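Long-range contacts in putative phophotriesterase (PDB 3RHG), which is probably a zinc-dependent hydrolase of the phosphotriesterase family, acting on ester bonds with two metal ions held in each subunit: residues G3-V8 with N118-S123; A15-T20 with G89-D94; L26-S31 with D70-E75; D76-L81 with K109-L114; R103-L108 with D155-R160. All coordinates share one frame; numbering follows the deposited sequence.

Contact 1: G3-V8 with N118-S123; sequences GYIQTV and NVVASS
V8 ties the end of strand 4-7 to strand 118-123: its backbone N gives a hydrogen bond to V119 O at 2.9 Å, with a C=O...N angle of 176°. No other direct hydrogen bond joins the two segments, as fits strands whose short axes cross at 81° and which do not pair here as a sheet. The close packing gathers round this one oxygen. T7 CB comes to 3.3 Å from V119 O, and V8 CG2 to 3.4 Å from the same atom. The two methyls of V8 then share out the neighbours: CG1, anti to the carbonyl carbon (chi1 -64°), rests on A121 CB at 3.8 Å, while CG2 reaches V119 CB. A separate apolar touch joins I5 CD1, in one of two deposited conformers, to V120 CG2 at 3.8 Å. The fit is looser where T7 CG2 only skims N118 CB at 4.1 Å. Two waters supplement the V8-V119 bond. One accepts from A121 N and donates to Q6 O; another accepts from V119 N and donates to T7 OG1, a hydroxyl also bonded to G10 O. The end of Q6 turns away, against R160. All this sets the hairpin of strands 4-7 and 10-13 across the start of strand 118-123, which pairs with strand 89-94 in the barrel sheet, while V8 also packs on I105 and A112 of helix 105-115.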
# COMPACT_ATOMS: atom_id res chain seq x y z
N GLY A 3 19.76 1.37 -34.09
CA GLY A 3 18.54 1.59 -33.34
C GLY A 3 18.44 3.00 -32.76
O GLY A 3 19.45 3.62 -32.37
N TYR A 4 17.21 3.49 -32.68
CA TYR A 4 16.98 4.80 -32.11
C TYR A 4 15.53 4.91 -31.74
O TYR A 4 14.71 4.06 -32.15
CB TYR A 4 17.34 5.92 -33.12
CG TYR A 4 16.37 6.00 -34.25
CD1 TYR A 4 15.31 6.92 -34.22
CD2 TYR A 4 16.47 5.15 -35.34
CE1 TYR A 4 14.40 6.98 -35.26
CE2 TYR A 4 15.56 5.21 -36.38
CZ TYR A 4 14.53 6.12 -36.34
OH TYR A 4 13.62 6.18 -37.38
N ILE A 5 15.20 5.94 -30.96
CA ILE A 5 13.82 6.27 -30.63
C ILE A 5 13.50 7.66 -31.17
O ILE A 5 14.32 8.57 -31.04
CB ILE A 5 13.59 6.31 -29.08
CG1 ILE A 5 14.72 7.05 -28.37
CG2 ILE A 5 13.40 4.91 -28.51
CD1 ILE A 5 14.36 7.50 -26.95
N GLN A 6 12.31 7.85 -31.72
CA GLN A 6 11.89 9.17 -32.14
C GLN A 6 11.22 9.83 -30.93
O GLN A 6 10.17 9.36 -30.46
CB GLN A 6 10.89 9.07 -33.30
CG GLN A 6 10.43 10.43 -33.78
CD GLN A 6 11.55 11.25 -34.44
OE1 GLN A 6 12.54 10.68 -34.91
NE2 GLN A 6 11.37 12.58 -34.51
N THR A 7 11.86 10.86 -30.39
CA THR A 7 11.30 11.61 -29.28
C THR A 7 10.58 12.84 -29.81
O THR A 7 10.65 13.14 -31.02
CB THR A 7 12.40 12.09 -28.27
OG1 THR A 7 13.01 13.29 -28.75
CG2 THR A 7 13.43 10.99 -27.99
N VAL A 8 9.91 13.57 -28.91
CA VAL A 8 9.15 14.76 -29.31
C VAL A 8 10.06 15.92 -29.76
O VAL A 8 9.58 16.95 -30.27
CB VAL A 8 8.19 15.23 -28.19
CG1 VAL A 8 7.12 14.16 -27.91
CG2 VAL A 8 8.96 15.58 -26.90
N ASN A 118 14.54 12.93 -22.43
CA ASN A 118 14.04 12.42 -23.71
C ASN A 118 12.60 11.99 -23.49
O ASN A 118 12.34 11.11 -22.67
CB ASN A 118 14.85 11.21 -24.20
CG ASN A 118 16.33 11.51 -24.40
OD1 ASN A 118 16.72 12.55 -24.96
ND2 ASN A 118 17.18 10.58 -23.94
N VAL A 119 11.64 12.63 -24.18
CA VAL A 119 10.24 12.29 -23.97
C VAL A 119 9.70 11.68 -25.25
O VAL A 119 9.79 12.29 -26.33
CB VAL A 119 9.41 13.54 -23.60
CG1 VAL A 119 7.92 13.19 -23.54
CG2 VAL A 119 9.88 14.11 -22.28
N VAL A 120 9.15 10.47 -25.14
CA VAL A 120 8.63 9.78 -26.30
C VAL A 120 7.10 9.81 -26.24
O VAL A 120 6.49 9.46 -25.20
CB VAL A 120 9.14 8.32 -26.34
CG1 VAL A 120 8.51 7.54 -27.49
CG2 VAL A 120 10.71 8.27 -26.40
N ALA A 121 6.47 10.28 -27.32
CA ALA A 121 5.00 10.25 -27.44
C ALA A 121 4.55 8.95 -28.11
O ALA A 121 5.34 8.24 -28.76
CB ALA A 121 4.48 11.46 -28.21
N SER A 122 3.26 8.65 -27.96
CA SER A 122 2.70 7.42 -28.49
C SER A 122 1.53 7.71 -29.40
O SER A 122 0.88 8.78 -29.31
CB SER A 122 2.23 6.49 -27.36
OG SER A 122 3.33 6.11 -26.55
N SER A 123 1.27 6.74 -30.28
CA SER A 123 0.12 6.77 -31.18
C SER A 123 -0.57 5.41 -31.11
O SER A 123 0.03 4.39 -31.43
CB SER A 123 0.59 7.02 -32.63
OG SER A 123 -0.50 6.90 -33.52
O HOH W 1 7.99 10.87 -29.63
O HOH W 2 12.79 14.55 -26.11

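Contact 2: A15-T20 with G89-D94; sequences ADMGLT and GKTIVD
T91 and M17 share the shortest bond here: T91 OG1 donates to M17 O at 2.7 Å, in the carbonyl plane and on a lone pair. Setting T91 OG1 beside its own backbone N (chi1 -55°) aims it at that carbonyl, and T91 OG1 is also bonded to N118 ND2 from the next strand. L19 O has two donors, K90 N at 2.9 Å and T91 N at 3.1 Å, the first in the carbonyl plane and the second tilted 21° from it. T20 settles its hydroxyl within its own segment, OG1 donating to G18 O at 2.8 Å from well above the carbonyl plane. T20 OG1 also lies 3.4 Å from T91 CB, because the two threonines stand side by side and point the same way. Between their backbones, T20 CA approaches T91 O at 3.2 Å as a CA-H...O contact. At the margin, K90 CB leans on M17 O and the rest of the lysine runs outward. The T20-T91 bridge is parallel, and backbone bonding continues from T91 to L21. Such pairing of the first strand, 19-24, with the second, 89-94, is that of neighbouring strands in the beta/alpha barrel of metallo-dependent hydrolases; the zinc ligand H23 follows on the first of them.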
# COMPACT_ATOMS: atom_id res chain seq x y z
N ALA A 15 21.92 3.71 -27.75
CA ALA A 15 22.95 3.69 -26.71
C ALA A 15 22.91 4.90 -25.78
O ALA A 15 23.53 4.89 -24.70
CB ALA A 15 24.34 3.53 -27.34
N ASP A 16 22.18 5.93 -26.20
CA ASP A 16 22.10 7.18 -25.45
C ASP A 16 20.85 7.29 -24.57
O ASP A 16 20.66 8.32 -23.90
CB ASP A 16 22.17 8.38 -26.40
CG ASP A 16 23.51 8.47 -27.12
OD1 ASP A 16 24.54 8.07 -26.52
OD2 ASP A 16 23.55 8.95 -28.29
N MET A 17 20.00 6.26 -24.57
CA MET A 17 18.72 6.38 -23.85
C MET A 17 18.87 6.38 -22.33
O MET A 17 18.06 6.98 -21.62
CB MET A 17 17.76 5.30 -24.31
CG MET A 17 17.31 5.52 -25.74
SD MET A 17 16.35 4.10 -26.35
CE MET A 17 15.02 4.02 -25.15
N GLY A 18 19.92 5.74 -21.81
CA GLY A 18 20.09 5.70 -20.36
C GLY A 18 18.90 5.11 -19.61
O GLY A 18 18.14 4.31 -20.15
N LEU A 19 18.76 5.49 -18.34
CA LEU A 19 17.68 5.01 -17.49
C LEU A 19 16.36 5.46 -18.11
O LEU A 19 16.12 6.67 -18.29
CB LEU A 19 17.84 5.57 -16.08
CG LEU A 19 16.78 5.26 -15.02
CD1 LEU A 19 16.63 3.74 -14.83
CD2 LEU A 19 17.16 5.95 -13.70
N THR A 20 15.50 4.48 -18.41
CA THR A 20 14.31 4.71 -19.22
C THR A 20 13.09 4.09 -18.54
O THR A 20 13.15 2.96 -18.05
CB THR A 20 14.48 4.04 -20.59
OG1 THR A 20 15.56 4.68 -21.29
CG2 THR A 20 13.21 4.21 -21.46
N GLY A 89 17.65 9.57 -14.40
CA GLY A 89 16.62 9.27 -15.41
C GLY A 89 16.87 10.09 -16.67
O GLY A 89 17.12 11.31 -16.58
N LYS A 90 16.82 9.44 -17.83
CA LYS A 90 17.13 10.13 -19.10
C LYS A 90 16.00 10.09 -20.12
O LYS A 90 15.90 10.99 -20.96
CB LYS A 90 18.43 9.57 -19.74
CG LYS A 90 19.65 9.54 -18.83
CD LYS A 90 20.25 10.92 -18.61
CE LYS A 90 21.61 10.81 -17.89
NZ LYS A 90 21.94 12.00 -17.06
N THR A 91 15.17 9.06 -20.06
CA THR A 91 14.15 8.85 -21.08
C THR A 91 12.85 8.39 -20.44
O THR A 91 12.87 7.51 -19.57
CB THR A 91 14.63 7.81 -22.12
OG1 THR A 91 15.90 8.22 -22.68
CG2 THR A 91 13.59 7.62 -23.24
N ILE A 92 11.73 8.95 -20.90
CA ILE A 92 10.41 8.54 -20.40
C ILE A 92 9.43 8.46 -21.56
O ILE A 92 9.47 9.31 -22.47
CB ILE A 92 9.91 9.49 -19.26
CG1 ILE A 92 8.65 8.92 -18.57
CG2 ILE A 92 9.66 10.91 -19.78
CD1 ILE A 92 8.33 9.61 -17.23
N VAL A 93 8.60 7.42 -21.56
CA VAL A 93 7.60 7.24 -22.62
C VAL A 93 6.21 7.56 -22.08
O VAL A 93 5.78 6.99 -21.09
CB VAL A 93 7.57 5.77 -23.14
CG1 VAL A 93 6.51 5.58 -24.24
CG2 VAL A 93 8.94 5.36 -23.66
N ASP A 94 5.54 8.50 -22.74
CA ASP A 94 4.15 8.79 -22.44
C ASP A 94 3.30 7.88 -23.33
O ASP A 94 3.34 8.03 -24.56
CB ASP A 94 3.83 10.25 -22.74
CG ASP A 94 2.36 10.57 -22.58
OD1 ASP A 94 1.95 10.89 -21.46
OD2 ASP A 94 1.63 10.55 -23.59

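Contact 3: L26-S31 with D70-E75; sequences LFNDLS and DKKPIE
A polar loop-to-loop clasp joins 26-31, just past the first barrel strand, to the segment 70-75 that leads into helix 74-86, with K72 reaching across between them. Its ammonium nitrogen is gripped by three oxygens: K72 NZ donates to N28 O and to N28 OD1, each at 2.9 Å, and to D70 O of its own segment at 2.8 Å. With CG between the backbone N and the carbonyl carbon (chi1 67°), N28 brings OD1 and its own O to the same nitrogen. The lysine comes in over these two groups, lying more than 50° out of each carbonyl plane. N28 ND2, meanwhile, is bonded to F296 O, a residue of the benzoic acid pocket, so the clasp borders the active-site mouth of the barrel, close to the metal ligand H25. A water adds a further tie, donating to N28 O and accepting from K72 N. Next to the lysine, the F27 ring turns its edge to the other segment: CD1 lies 3.3 Å from K72 O, in the ring plane, and CZ meets I74 CG1 at 4.1 Å. At the outer end, D29 OD1 accepts from S31 N to close an Asx turn and from S31 OG at 2.6 Å, on its syn lone pair. D29 OD1 also stands 4.0 Å from D70 OD1, where those two S31 donors probably ease the repulsion between like charges.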
# COMPACT_ATOMS: atom_id res chain seq x y z
N LEU A 26 2.42 11.24 -18.76
CA LEU A 26 2.73 12.60 -18.31
C LEU A 26 1.50 13.48 -18.35
O LEU A 26 1.20 14.17 -17.37
CB LEU A 26 3.86 13.23 -19.14
CG LEU A 26 5.26 12.75 -18.74
CD1 LEU A 26 5.38 11.23 -18.92
CD2 LEU A 26 6.36 13.50 -19.51
N PHE A 27 0.80 13.46 -19.49
CA PHE A 27 -0.41 14.25 -19.70
C PHE A 27 -1.52 13.33 -20.20
O PHE A 27 -1.41 12.70 -21.27
CB PHE A 27 -0.15 15.40 -20.68
CG PHE A 27 0.95 16.32 -20.22
CD1 PHE A 27 0.70 17.27 -19.23
CD2 PHE A 27 2.23 16.23 -20.76
CE1 PHE A 27 1.70 18.10 -18.77
CE2 PHE A 27 3.25 17.07 -20.30
CZ PHE A 27 2.99 18.00 -19.30
N ASN A 28 -2.56 13.23 -19.39
CA ASN A 28 -3.73 12.45 -19.73
C ASN A 28 -4.91 13.08 -19.01
O ASN A 28 -4.74 13.85 -18.06
CB ASN A 28 -3.56 10.96 -19.37
CG ASN A 28 -3.47 10.71 -17.86
OD1 ASN A 28 -2.83 11.46 -17.12
ND2 ASN A 28 -4.11 9.64 -17.41
N ASP A 29 -6.12 12.78 -19.47
CA ASP A 29 -7.30 13.44 -18.93
C ASP A 29 -8.37 12.37 -19.00
O ASP A 29 -8.70 11.89 -20.09
CB ASP A 29 -7.66 14.64 -19.82
CG ASP A 29 -8.82 15.47 -19.26
OD1 ASP A 29 -9.48 15.03 -18.30
OD2 ASP A 29 -9.09 16.57 -19.80
N LEU A 30 -8.88 11.97 -17.84
CA LEU A 30 -9.95 10.98 -17.77
C LEU A 30 -11.26 11.63 -17.32
O LEU A 30 -12.12 10.98 -16.72
CB LEU A 30 -9.56 9.85 -16.83
CG LEU A 30 -8.22 9.22 -17.19
CD1 LEU A 30 -7.79 8.23 -16.13
CD2 LEU A 30 -8.26 8.57 -18.57
N SER A 31 -11.40 12.92 -17.62
CA SER A 31 -12.56 13.71 -17.20
C SER A 31 -13.90 13.23 -17.71
O SER A 31 -14.94 13.58 -17.14
CB SER A 31 -12.39 15.15 -17.63
OG SER A 31 -11.45 15.80 -16.82
N ASP A 70 -8.41 14.69 -13.80
CA ASP A 70 -8.38 15.87 -14.65
C ASP A 70 -7.01 16.03 -15.30
O ASP A 70 -6.08 15.28 -14.98
CB ASP A 70 -8.71 17.10 -13.79
CG ASP A 70 -9.26 18.27 -14.59
OD1 ASP A 70 -9.38 18.22 -15.84
OD2 ASP A 70 -9.60 19.28 -13.94
N LYS A 71 -6.91 16.99 -16.21
CA LYS A 71 -5.63 17.29 -16.87
C LYS A 71 -4.50 17.58 -15.87
O LYS A 71 -4.74 18.04 -14.74
CB LYS A 71 -5.78 18.42 -17.90
CG LYS A 71 -6.48 19.64 -17.38
CD LYS A 71 -6.91 20.58 -18.53
CE LYS A 71 -5.74 21.31 -19.15
NZ LYS A 71 -6.21 22.50 -19.95
N LYS A 72 -3.27 17.28 -16.29
CA LYS A 72 -2.11 17.36 -15.42
C LYS A 72 -1.36 18.66 -15.70
O LYS A 72 -0.84 18.85 -16.80
CB LYS A 72 -1.19 16.14 -15.64
CG LYS A 72 -1.94 14.78 -15.61
CD LYS A 72 -2.63 14.57 -14.26
CE LYS A 72 -3.38 13.23 -14.18
NZ LYS A 72 -4.41 13.10 -15.25
N PRO A 73 -1.30 19.58 -14.72
CA PRO A 73 -0.56 20.84 -14.97
C PRO A 73 0.92 20.61 -15.22
O PRO A 73 1.56 19.80 -14.52
CB PRO A 73 -0.76 21.62 -13.66
CG PRO A 73 -2.01 21.04 -13.05
CD PRO A 73 -1.96 19.57 -13.41
N ILE A 74 1.48 21.31 -16.20
CA ILE A 74 2.90 21.13 -16.52
C ILE A 74 3.84 21.35 -15.32
O ILE A 74 4.83 20.64 -15.19
CB ILE A 74 3.34 21.96 -17.76
CG1 ILE A 74 4.75 21.53 -18.19
CG2 ILE A 74 3.29 23.46 -17.43
CD1 ILE A 74 5.14 21.99 -19.58
N GLU A 75 3.55 22.32 -14.45
CA GLU A 75 4.37 22.59 -13.27
C GLU A 75 4.47 21.34 -12.39
O GLU A 75 5.53 21.00 -11.85
CB GLU A 75 3.77 23.73 -12.43
CG GLU A 75 3.02 24.81 -13.23
CD GLU A 75 1.52 24.54 -13.32
OE1 GLU A 75 1.03 24.31 -14.45
OE2 GLU A 75 0.82 24.57 -12.28
O HOH W 3 -2.95 16.38 -18.98

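Contact 4: D76-L81 with K109-L114; sequences DVIFEL and KQVAEL
I78 lays its CG1 over V111, 4.2 Å from V111 CG2, the two side chains sliding past each other in opposite directions. Farther along, the end of the same isoleucine turns to L114: I78 CD1 meets L114 CD1 at 3.6 Å, the side chains crossing at about a right angle. V111 is the centre of the contact, for V77, the residue before I78, also brings CG1 to 4.4 Å from V111 CG2. A chi1 of 165° puts V111 CG1 anti to the backbone N, on the side of L81. The L81-V111 approach itself is modelled too close to be trusted and remains doubtful. Nothing polar crosses the gap, and the segment axes stay 10.7 Å apart at an angle of 44°, so the helices meet through a few branched side chains and bury little surface between them. I74 and the ring of F27 add to the apolar cover of V111. Polar groups look elsewhere: K109 NZ and E113 OE2 form a salt bridge of 2.8 Å one turn apart along their own helix, and E80 holds the backbone N atoms of A302 and K303. Helices 74-86 and 105-115, with strand 89-94 between them in the chain, pack side by side as successive outer helices of a beta/alpha barrel.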
# COMPACT_ATOMS: atom_id res chain seq x y z
N ASP A 76 3.33 20.66 -12.22
CA ASP A 76 3.29 19.45 -11.39
C ASP A 76 4.08 18.31 -12.04
O ASP A 76 4.83 17.59 -11.37
CB ASP A 76 1.85 19.00 -11.16
CG ASP A 76 1.08 19.94 -10.25
OD1 ASP A 76 1.67 20.46 -9.28
OD2 ASP A 76 -0.12 20.15 -10.50
N VAL A 77 3.88 18.14 -13.34
CA VAL A 77 4.61 17.11 -14.09
C VAL A 77 6.14 17.32 -14.05
O VAL A 77 6.91 16.38 -13.80
CB VAL A 77 4.08 17.01 -15.55
CG1 VAL A 77 4.92 16.02 -16.38
CG2 VAL A 77 2.60 16.58 -15.54
N ILE A 78 6.58 18.56 -14.27
CA ILE A 78 8.01 18.86 -14.22
C ILE A 78 8.57 18.61 -12.82
O ILE A 78 9.65 18.04 -12.67
CB ILE A 78 8.30 20.30 -14.68
CG1 ILE A 78 8.12 20.39 -16.20
CG2 ILE A 78 9.71 20.72 -14.27
CD1 ILE A 78 8.19 21.80 -16.74
N PHE A 79 7.83 19.02 -11.79
CA PHE A 79 8.27 18.78 -10.43
C PHE A 79 8.48 17.27 -10.19
O PHE A 79 9.47 16.85 -9.63
CB PHE A 79 7.25 19.34 -9.44
CG PHE A 79 7.69 19.25 -8.02
CD1 PHE A 79 8.56 20.20 -7.49
CD2 PHE A 79 7.23 18.24 -7.20
CE1 PHE A 79 8.97 20.12 -6.17
CE2 PHE A 79 7.64 18.16 -5.86
CZ PHE A 79 8.51 19.10 -5.36
N GLU A 80 7.53 16.47 -10.65
CA GLU A 80 7.62 15.02 -10.46
C GLU A 80 8.73 14.39 -11.29
O GLU A 80 9.40 13.46 -10.85
CB GLU A 80 6.27 14.38 -10.78
CG GLU A 80 5.23 14.68 -9.71
CD GLU A 80 5.54 13.95 -8.40
OE1 GLU A 80 5.83 12.73 -8.47
OE2 GLU A 80 5.48 14.59 -7.32
N LEU A 81 8.92 14.92 -12.50
CA LEU A 81 9.96 14.41 -13.37
C LEU A 81 11.34 14.68 -12.80
O LEU A 81 12.28 13.92 -13.04
CB LEU A 81 9.85 15.05 -14.75
CG LEU A 81 8.80 14.47 -15.68
CD1 LEU A 81 8.68 15.36 -16.91
CD2 LEU A 81 9.15 13.01 -16.06
N LYS A 109 6.35 18.07 -25.63
CA LYS A 109 7.50 18.79 -26.18
C LYS A 109 8.03 19.84 -25.20
O LYS A 109 9.25 19.99 -25.01
CB LYS A 109 7.14 19.46 -27.51
CG LYS A 109 8.18 20.46 -28.00
CD LYS A 109 7.82 20.94 -29.41
CE LYS A 109 8.96 21.72 -30.05
NZ LYS A 109 8.88 23.17 -29.76
N GLN A 110 7.12 20.59 -24.59
CA GLN A 110 7.51 21.62 -23.63
C GLN A 110 8.31 21.02 -22.48
O GLN A 110 9.33 21.58 -22.04
CB GLN A 110 6.28 22.35 -23.08
CG GLN A 110 5.64 23.33 -24.08
CD GLN A 110 4.19 23.67 -23.72
OE1 GLN A 110 3.86 23.87 -22.56
NE2 GLN A 110 3.34 23.73 -24.73
N VAL A 111 7.85 19.88 -21.98
CA VAL A 111 8.56 19.21 -20.89
C VAL A 111 9.95 18.75 -21.30
O VAL A 111 10.93 18.89 -20.55
CB VAL A 111 7.73 18.02 -20.34
CG1 VAL A 111 8.61 17.11 -19.47
CG2 VAL A 111 6.53 18.54 -19.59
N ALA A 112 10.04 18.16 -22.48
CA ALA A 112 11.32 17.72 -23.00
C ALA A 112 12.30 18.89 -23.05
O ALA A 112 13.47 18.78 -22.63
CB ALA A 112 11.15 17.09 -24.38
N GLU A 113 11.83 20.02 -23.56
CA GLU A 113 12.67 21.20 -23.71
C GLU A 113 13.11 21.77 -22.36
O GLU A 113 14.27 22.16 -22.18
CB GLU A 113 11.92 22.25 -24.51
CG GLU A 113 11.76 21.90 -25.97
CD GLU A 113 10.86 22.87 -26.71
OE1 GLU A 113 10.05 23.55 -26.03
OE2 GLU A 113 10.95 22.96 -27.96
N LEU A 114 12.19 21.81 -21.41
CA LEU A 114 12.49 22.41 -20.10
C LEU A 114 13.38 21.53 -19.22
O LEU A 114 14.19 22.03 -18.45
CB LEU A 114 11.21 22.78 -19.36
CG LEU A 114 10.43 23.91 -20.03
CD1 LEU A 114 9.02 23.98 -19.51
CD2 LEU A 114 11.14 25.25 -19.84

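Contact 5: R103-L108 with D155-R160; sequences RDIRKL and DGTDIR
R106 makes the direct polar link, its NH2 donating to D155 O at 3.1 Å with an N-H...O angle of 145°. The other polar ties run through water. One molecule accepts from R103 NE and donates to D155 OD2; another donates to both D155 OD2 and R103 O while accepting from I105 N, so that first-turn amide meets a water that D155 helps to hold. R103 and D155 themselves stop short of a salt bridge, NH2 and OD1 lying 4.1 Å apart with their planes nearly perpendicular; the arginine spends its NH1 on E149 and S122 O. Over one face of the R106 guanidinium, off toward the rim, sits the T157 methyl, CG2 being 3.3 Å from NH2. The threonine's hydroxyl faces its own chain instead, accepting from I159 N at 3.0 Å in an ST turn and bonding I154 O as well. Deeper in, I105 and I159 slide past each other with I105 CG1 and I159 CG2 only 3.3 Å apart, tighter than ordinary carbon packing. V8 backs I159 from the side of the N-terminal hairpin. At the helix start, D104 is the N-cap, taking K107 N on OD1 at 3.1 Å. The loop between helix 139-151 and strand 163-168 thus packs against the first turn of helix 105-115, a meeting of consecutive beta/alpha segments on the outside of the barrel.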
# COMPACT_ATOMS: atom_id res chain seq x y z
N ARG A 103 -4.24 12.86 -24.77
CA ARG A 103 -2.85 13.06 -25.22
C ARG A 103 -2.58 14.55 -25.43
O ARG A 103 -3.42 15.23 -26.03
CB ARG A 103 -2.60 12.29 -26.52
CG ARG A 103 -1.17 12.46 -27.03
CD ARG A 103 -0.92 11.65 -28.30
NE ARG A 103 -1.90 11.96 -29.32
CZ ARG A 103 -1.98 11.35 -30.49
NH1 ARG A 103 -1.09 10.40 -30.82
NH2 ARG A 103 -2.96 11.68 -31.34
N ASP A 104 -1.43 15.04 -24.97
CA ASP A 104 -1.08 16.48 -25.13
C ASP A 104 0.31 16.63 -25.70
O ASP A 104 1.27 16.83 -24.96
CB ASP A 104 -1.17 17.24 -23.79
CG ASP A 104 -1.21 18.75 -23.98
OD1 ASP A 104 -0.62 19.25 -24.97
OD2 ASP A 104 -1.85 19.44 -23.15
N ILE A 105 0.42 16.54 -27.02
CA ILE A 105 1.72 16.48 -27.69
C ILE A 105 2.52 17.77 -27.47
O ILE A 105 3.75 17.73 -27.30
CB ILE A 105 1.56 16.14 -29.20
CG1 ILE A 105 2.89 15.72 -29.81
CG2 ILE A 105 0.91 17.29 -29.97
CD1 ILE A 105 3.51 14.48 -29.13
N ARG A 106 1.82 18.90 -27.42
CA ARG A 106 2.53 20.18 -27.25
C ARG A 106 3.15 20.30 -25.86
O ARG A 106 4.31 20.73 -25.72
CB ARG A 106 1.65 21.38 -27.58
CG ARG A 106 1.28 21.48 -29.05
CD ARG A 106 0.13 22.47 -29.27
NE ARG A 106 -0.32 22.52 -30.66
CZ ARG A 106 -1.16 21.64 -31.21
NH1 ARG A 106 -1.64 20.63 -30.50
NH2 ARG A 106 -1.51 21.77 -32.48
N LYS A 107 2.43 19.87 -24.83
CA LYS A 107 3.02 19.86 -23.49
C LYS A 107 4.16 18.84 -23.33
O LYS A 107 5.12 19.09 -22.59
CB LYS A 107 1.96 19.70 -22.40
CG LYS A 107 1.11 20.96 -22.24
CD LYS A 107 0.11 20.87 -21.12
CE LYS A 107 -0.76 22.13 -21.07
NZ LYS A 107 -1.59 22.37 -22.31
N LEU A 108 4.06 17.69 -24.01
CA LEU A 108 5.15 16.71 -23.98
C LEU A 108 6.43 17.37 -24.51
O LEU A 108 7.50 17.22 -23.91
CB LEU A 108 4.80 15.46 -24.79
CG LEU A 108 3.73 14.54 -24.17
CD1 LEU A 108 3.34 13.45 -25.17
CD2 LEU A 108 4.17 13.92 -22.85
N ASP A 155 -1.68 15.95 -34.49
CA ASP A 155 -2.60 17.06 -34.23
C ASP A 155 -2.21 18.35 -34.95
O ASP A 155 -2.36 19.46 -34.41
CB ASP A 155 -2.75 17.31 -32.72
CG ASP A 155 -3.50 16.19 -32.00
OD1 ASP A 155 -4.20 15.39 -32.67
OD2 ASP A 155 -3.40 16.11 -30.76
N GLY A 156 -1.71 18.19 -36.18
CA GLY A 156 -1.31 19.32 -37.02
C GLY A 156 0.08 19.87 -36.76
O GLY A 156 0.52 20.80 -37.43
N THR A 157 0.78 19.27 -35.80
CA THR A 157 2.15 19.69 -35.52
C THR A 157 3.10 18.79 -36.28
O THR A 157 2.68 17.83 -36.93
CB THR A 157 2.46 19.57 -34.01
OG1 THR A 157 2.66 18.20 -33.68
CG2 THR A 157 1.28 20.15 -33.16
N ASP A 158 4.39 19.11 -36.17
CA ASP A 158 5.43 18.25 -36.73
C ASP A 158 6.06 17.40 -35.63
O ASP A 158 7.13 16.82 -35.81
CB ASP A 158 6.51 19.08 -37.44
CG ASP A 158 7.23 20.04 -36.51
OD1 ASP A 158 6.82 20.14 -35.33
OD2 ASP A 158 8.21 20.68 -36.95
N ILE A 159 5.38 17.31 -34.48
CA ILE A 159 5.86 16.50 -33.35
C ILE A 159 5.38 15.07 -33.53
O ILE A 159 4.16 14.83 -33.61
CB ILE A 159 5.38 17.04 -31.99
CG1 ILE A 159 5.72 18.53 -31.86
CG2 ILE A 159 6.03 16.26 -30.84
CD1 ILE A 159 4.96 19.23 -30.74
N ARG A 160 6.32 14.13 -33.57
CA ARG A 160 6.02 12.73 -33.93
C ARG A 160 6.01 11.83 -32.72
O ARG A 160 6.69 12.11 -31.73
CB ARG A 160 7.07 12.21 -34.91
CG ARG A 160 6.98 12.89 -36.28
CD ARG A 160 8.29 12.83 -37.05
NE ARG A 160 8.74 11.45 -37.18
CZ ARG A 160 9.87 11.08 -37.78
NH1 ARG A 160 10.18 9.80 -37.86
NH2 ARG A 160 10.68 12.01 -38.30
O HOH W 4 -4.11 13.91 -29.63
O HOH W 5 -5.75 12.98 -32.58
O HOH W 6 -2.13 16.33 -28.45

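How the contacts relate
Along the chain, contacts 2 and 3 both fall within the span joined by contact 1, as does contact 4, whereas contact 5 opens within that span and closes beyond it. Contacts 1 and 2, centres 10 Å apart, share the barrel sheet through neighbouring strands 118-123 and 89-94. Contacts 3 and 4, 12 Å apart, both use helix 74-86; contacts 4 and 5, 14 Å apart, both use helix 105-115. F27 bridges these helices, touching V77, V111 and L108. D94 OD1 bonds L26 N, joining contact 2 to contact 3 although their centres lie 21 Å apart. Together they bind the first three strands, two of the outer helices, 74-86 and 105-115, and the N-terminal hairpin into one side of the metal-holding barrel.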